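Local coordinates for programmed cell death 6-interacting protein (Homo sapiens, PDB 5WA1) that sorts cargo into multivesicular bodies and acts in membrane repair and cytokinesis, its Bro1 domain, the part in this chain, binding the ESCRT-III subunits CHMP4A, CHMP4B and CHMP4C, at residues Glu293-Ile305 with Phe321-Lys333. Residues are numbered along the deposited sequence; the frame is centred on the assembly and turned at random.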
# COMPACT_ATOMS: atom_id res chain seq x y z
N GLU A 293 -29.12 -4.05 22.64
CA GLU A 293 -27.76 -4.00 22.12
C GLU A 293 -27.74 -3.47 20.69
O GLU A 293 -26.85 -2.70 20.32
CB GLU A 293 -27.11 -5.38 22.18
CG GLU A 293 -25.77 -5.40 21.44
CD GLU A 293 -25.04 -6.74 21.49
OE1 GLU A 293 -25.46 -7.63 22.27
OE2 GLU A 293 -24.04 -6.90 20.75
N GLU A 294 -28.71 -3.88 19.86
CA GLU A 294 -28.76 -3.36 18.50
C GLU A 294 -28.82 -1.84 18.48
O GLU A 294 -28.11 -1.19 17.70
CB GLU A 294 -29.97 -3.93 17.74
CG GLU A 294 -29.99 -3.43 16.29
CD GLU A 294 -31.35 -3.50 15.59
OE1 GLU A 294 -32.36 -3.87 16.23
OE2 GLU A 294 -31.38 -3.17 14.37
N ILE A 295 -29.66 -1.26 19.34
CA ILE A 295 -29.82 0.19 19.41
C ILE A 295 -28.52 0.85 19.86
O ILE A 295 -28.10 1.88 19.32
CB ILE A 295 -30.99 0.56 20.34
CG1 ILE A 295 -32.32 0.24 19.66
CG2 ILE A 295 -30.93 2.04 20.71
CD1 ILE A 295 -33.52 0.21 20.62
N ALA A 296 -27.88 0.28 20.89
CA ALA A 296 -26.64 0.86 21.40
C ALA A 296 -25.56 0.89 20.33
O ALA A 296 -24.81 1.86 20.21
CB ALA A 296 -26.14 0.07 22.61
N ARG A 297 -25.48 -0.17 19.52
CA ARG A 297 -24.44 -0.23 18.50
C ARG A 297 -24.76 0.69 17.33
O ARG A 297 -23.87 1.36 16.80
CB ARG A 297 -24.24 -1.68 18.06
CG ARG A 297 -23.67 -2.56 19.18
CD ARG A 297 -23.11 -3.85 18.61
NE ARG A 297 -22.61 -4.77 19.63
CZ ARG A 297 -21.40 -4.71 20.18
NH1 ARG A 297 -20.55 -3.74 19.84
NH2 ARG A 297 -21.05 -5.61 21.09
N LEU A 298 -26.04 0.78 16.94
CA LEU A 298 -26.43 1.73 15.91
C LEU A 298 -26.21 3.17 16.36
O LEU A 298 -25.85 4.04 15.56
CB LEU A 298 -27.90 1.53 15.52
CG LEU A 298 -28.28 0.27 14.71
CD1 LEU A 298 -29.81 0.05 14.64
CD2 LEU A 298 -27.70 0.34 13.30
N GLN A 299 -26.44 3.45 17.65
CA GLN A 299 -26.20 4.80 18.14
C GLN A 299 -24.73 5.15 18.06
O GLN A 299 -24.36 6.28 17.75
CB GLN A 299 -26.70 4.96 19.58
CG GLN A 299 -28.22 5.05 19.67
CD GLN A 299 -28.75 5.15 21.08
OE1 GLN A 299 -29.90 5.53 21.29
NE2 GLN A 299 -27.92 4.81 22.06
N HIS A 300 -23.86 4.17 18.34
CA HIS A 300 -22.43 4.40 18.25
C HIS A 300 -22.00 4.61 16.80
O HIS A 300 -21.20 5.51 16.51
CB HIS A 300 -21.68 3.23 18.87
CG HIS A 300 -20.21 3.47 19.01
ND1 HIS A 300 -19.27 2.46 18.94
CD2 HIS A 300 -19.51 4.61 19.25
CE1 HIS A 300 -18.06 2.97 19.11
NE2 HIS A 300 -18.18 4.27 19.29
N ALA A 301 -22.53 3.80 15.87
CA ALA A 301 -22.25 3.98 14.45
C ALA A 301 -22.73 5.34 13.95
O ALA A 301 -22.05 6.00 13.17
CB ALA A 301 -22.89 2.85 13.64
N ALA A 302 -23.93 5.76 14.39
CA ALA A 302 -24.45 7.06 13.99
C ALA A 302 -23.56 8.19 14.50
O ALA A 302 -23.30 9.17 13.79
CB ALA A 302 -25.88 7.24 14.51
N GLU A 303 -23.08 8.05 15.73
CA GLU A 303 -22.21 9.07 16.32
C GLU A 303 -20.90 9.17 15.54
O GLU A 303 -20.44 10.27 15.23
CB GLU A 303 -21.95 8.72 17.78
CG GLU A 303 -21.29 9.78 18.62
CD GLU A 303 -21.35 9.45 20.09
OE1 GLU A 303 -21.83 8.34 20.43
OE2 GLU A 303 -20.93 10.28 20.92
N LEU A 304 -20.30 8.02 15.23
CA LEU A 304 -19.05 7.99 14.46
C LEU A 304 -19.24 8.61 13.08
O LEU A 304 -18.39 9.38 12.62
CB LEU A 304 -18.55 6.55 14.34
CG LEU A 304 -18.00 5.92 15.61
CD1 LEU A 304 -17.93 4.39 15.49
CD2 LEU A 304 -16.62 6.51 15.93
N ILE A 305 -20.35 8.27 12.41
CA ILE A 305 -20.58 8.77 11.05
C ILE A 305 -20.92 10.26 11.07
O ILE A 305 -20.52 11.00 10.16
CB ILE A 305 -21.67 7.92 10.37
CG1 ILE A 305 -21.07 6.58 9.94
CG2 ILE A 305 -22.26 8.62 9.16
CD1 ILE A 305 -19.80 6.73 9.09
N PHE A 321 -24.59 5.85 3.80
CA PHE A 321 -24.38 5.08 5.02
C PHE A 321 -25.09 5.72 6.20
O PHE A 321 -25.69 5.03 7.04
CB PHE A 321 -22.88 4.97 5.28
CG PHE A 321 -22.51 3.97 6.34
CD1 PHE A 321 -23.32 2.89 6.62
CD2 PHE A 321 -21.32 4.11 7.04
CE1 PHE A 321 -22.97 1.97 7.59
CE2 PHE A 321 -20.96 3.20 8.01
CZ PHE A 321 -21.78 2.12 8.29
N SER A 322 -25.04 7.06 6.29
CA SER A 322 -25.69 7.76 7.39
C SER A 322 -27.20 7.53 7.40
O SER A 322 -27.80 7.29 8.45
CB SER A 322 -25.38 9.25 7.30
OG SER A 322 -25.81 9.93 8.46
N ASP A 323 -27.82 7.59 6.22
CA ASP A 323 -29.26 7.35 6.10
C ASP A 323 -29.62 5.91 6.44
O ASP A 323 -30.66 5.65 7.06
CB ASP A 323 -29.73 7.68 4.68
CG ASP A 323 -29.55 9.14 4.34
OD1 ASP A 323 -29.43 9.96 5.27
OD2 ASP A 323 -29.53 9.47 3.13
N LYS A 324 -28.78 4.95 6.03
CA LYS A 324 -29.02 3.55 6.35
C LYS A 324 -29.01 3.34 7.86
O LYS A 324 -29.89 2.67 8.41
CB LYS A 324 -27.98 2.67 5.66
CG LYS A 324 -28.19 1.19 5.86
CD LYS A 324 -27.28 0.38 4.94
CE LYS A 324 -25.80 0.59 5.25
NZ LYS A 324 -24.92 -0.13 4.29
N ILE A 325 -28.02 3.91 8.54
CA ILE A 325 -27.92 3.78 9.99
C ILE A 325 -29.13 4.39 10.67
O ILE A 325 -29.75 3.78 11.55
CB ILE A 325 -26.62 4.43 10.49
CG1 ILE A 325 -25.40 3.67 10.00
CG2 ILE A 325 -26.61 4.54 12.03
CD1 ILE A 325 -24.09 4.45 10.20
N ASN A 326 -29.49 5.61 10.27
CA ASN A 326 -30.55 6.31 10.97
C ASN A 326 -31.92 5.75 10.64
O ASN A 326 -32.82 5.79 11.48
CB ASN A 326 -30.44 7.81 10.69
CG ASN A 326 -29.24 8.43 11.39
OD1 ASN A 326 -29.26 8.62 12.61
ND2 ASN A 326 -28.18 8.72 10.64
N ARG A 327 -32.11 5.19 9.44
CA ARG A 327 -33.34 4.46 9.18
C ARG A 327 -33.44 3.23 10.07
O ARG A 327 -34.52 2.94 10.62
CB ARG A 327 -33.42 4.06 7.70
CG ARG A 327 -34.03 5.13 6.82
CD ARG A 327 -34.24 4.64 5.39
NE ARG A 327 -33.01 4.62 4.61
CZ ARG A 327 -32.29 3.53 4.36
NH1 ARG A 327 -32.68 2.35 4.82
NH2 ARG A 327 -31.18 3.62 3.64
N ALA A 328 -32.34 2.49 10.25
CA ALA A 328 -32.38 1.31 11.10
C ALA A 328 -32.57 1.68 12.56
O ALA A 328 -33.31 1.01 13.29
CB ALA A 328 -31.10 0.49 10.91
N LEU A 329 -31.91 2.75 12.99
CA LEU A 329 -31.98 3.16 14.40
C LEU A 329 -33.36 3.69 14.75
O LEU A 329 -33.88 3.41 15.84
CB LEU A 329 -30.88 4.19 14.68
CG LEU A 329 -30.80 4.83 16.07
CD1 LEU A 329 -30.61 3.79 17.16
CD2 LEU A 329 -29.69 5.90 16.13
N ALA A 330 -33.99 4.44 13.84
CA ALA A 330 -35.35 4.91 14.07
C ALA A 330 -36.33 3.74 14.20
O ALA A 330 -37.17 3.72 15.10
CB ALA A 330 -35.79 5.84 12.94
N ALA A 331 -36.24 2.76 13.30
CA ALA A 331 -37.16 1.63 13.38
C ALA A 331 -36.91 0.81 14.64
O ALA A 331 -37.85 0.41 15.33
CB ALA A 331 -37.04 0.75 12.13
N ALA A 332 -35.63 0.60 14.98
CA ALA A 332 -35.29 -0.14 16.20
C ALA A 332 -35.87 0.54 17.44
O ALA A 332 -36.51 -0.12 18.27
CB ALA A 332 -33.78 -0.26 16.33
N LYS A 333 -35.65 1.85 17.58
CA LYS A 333 -36.15 2.57 18.76
C LYS A 333 -37.67 2.54 18.82
O LYS A 333 -38.25 2.38 19.90
CB LYS A 333 -35.67 4.02 18.74
CG LYS A 333 -34.23 4.23 19.12
CD LYS A 333 -33.86 5.70 18.97
CE LYS A 333 -32.50 5.99 19.55
NZ LYS A 333 -32.01 7.36 19.22
O HOH W 1 -33.66 -1.69 12.75
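L298, I325 and L329 are the three knobs of this helix pair, each sunk into a hollow of four residues on the other helix. L298 enters between I325, A328, L329 and A332, its CD1 lying 3.8 Å from L329 CA, against the backbone between A328 and A332. L329 answers it one step over, among I295, L298, Q299 and A302. Its CG stands anti to the backbone N (chi1 176°), beside the carbonyl carbon, which carries L329 CD1 across the flank of Q299 to 3.7 Å from Q299 CG; the two side chains cross at about a right angle. I325 fills the hole between L298, A301, A302 and I305: its CG2 branch rests 3.7 Å from A302 CB, while CD1 runs on towards I305 and also lies over the centre of one face of the F321 ring. Such knobs-into-holes packing joins consecutive, nearly antiparallel helices, 291-311 and 319-340, in the helical Bro1 domain, with segment axes 9.5 Å apart at 150°; both lie in the region that interacts with CHMP4 proteins. Helix 262-287 also touches L298 and F321, through S282 and N276. At one end I305 straddles F321 and S322, CD1 meeting F321 CD2 at 3.7 Å and CG2 pressing on S322 CB. At the other end, I295 lies against A332, its CG1 3.7 Å from A332 CB. E294 reaches past the same methyl with an extended chain; its OE1 is engaged by K286 in a salt bridge, while OE2 accepts from a water that also donates to A328 O. Farther out, Q299 OE1 lies 3.2 Å from K333 CE, with NZ poorly angled for bonding, and N326 ND2 turns back onto its own helix to donate to S322 O.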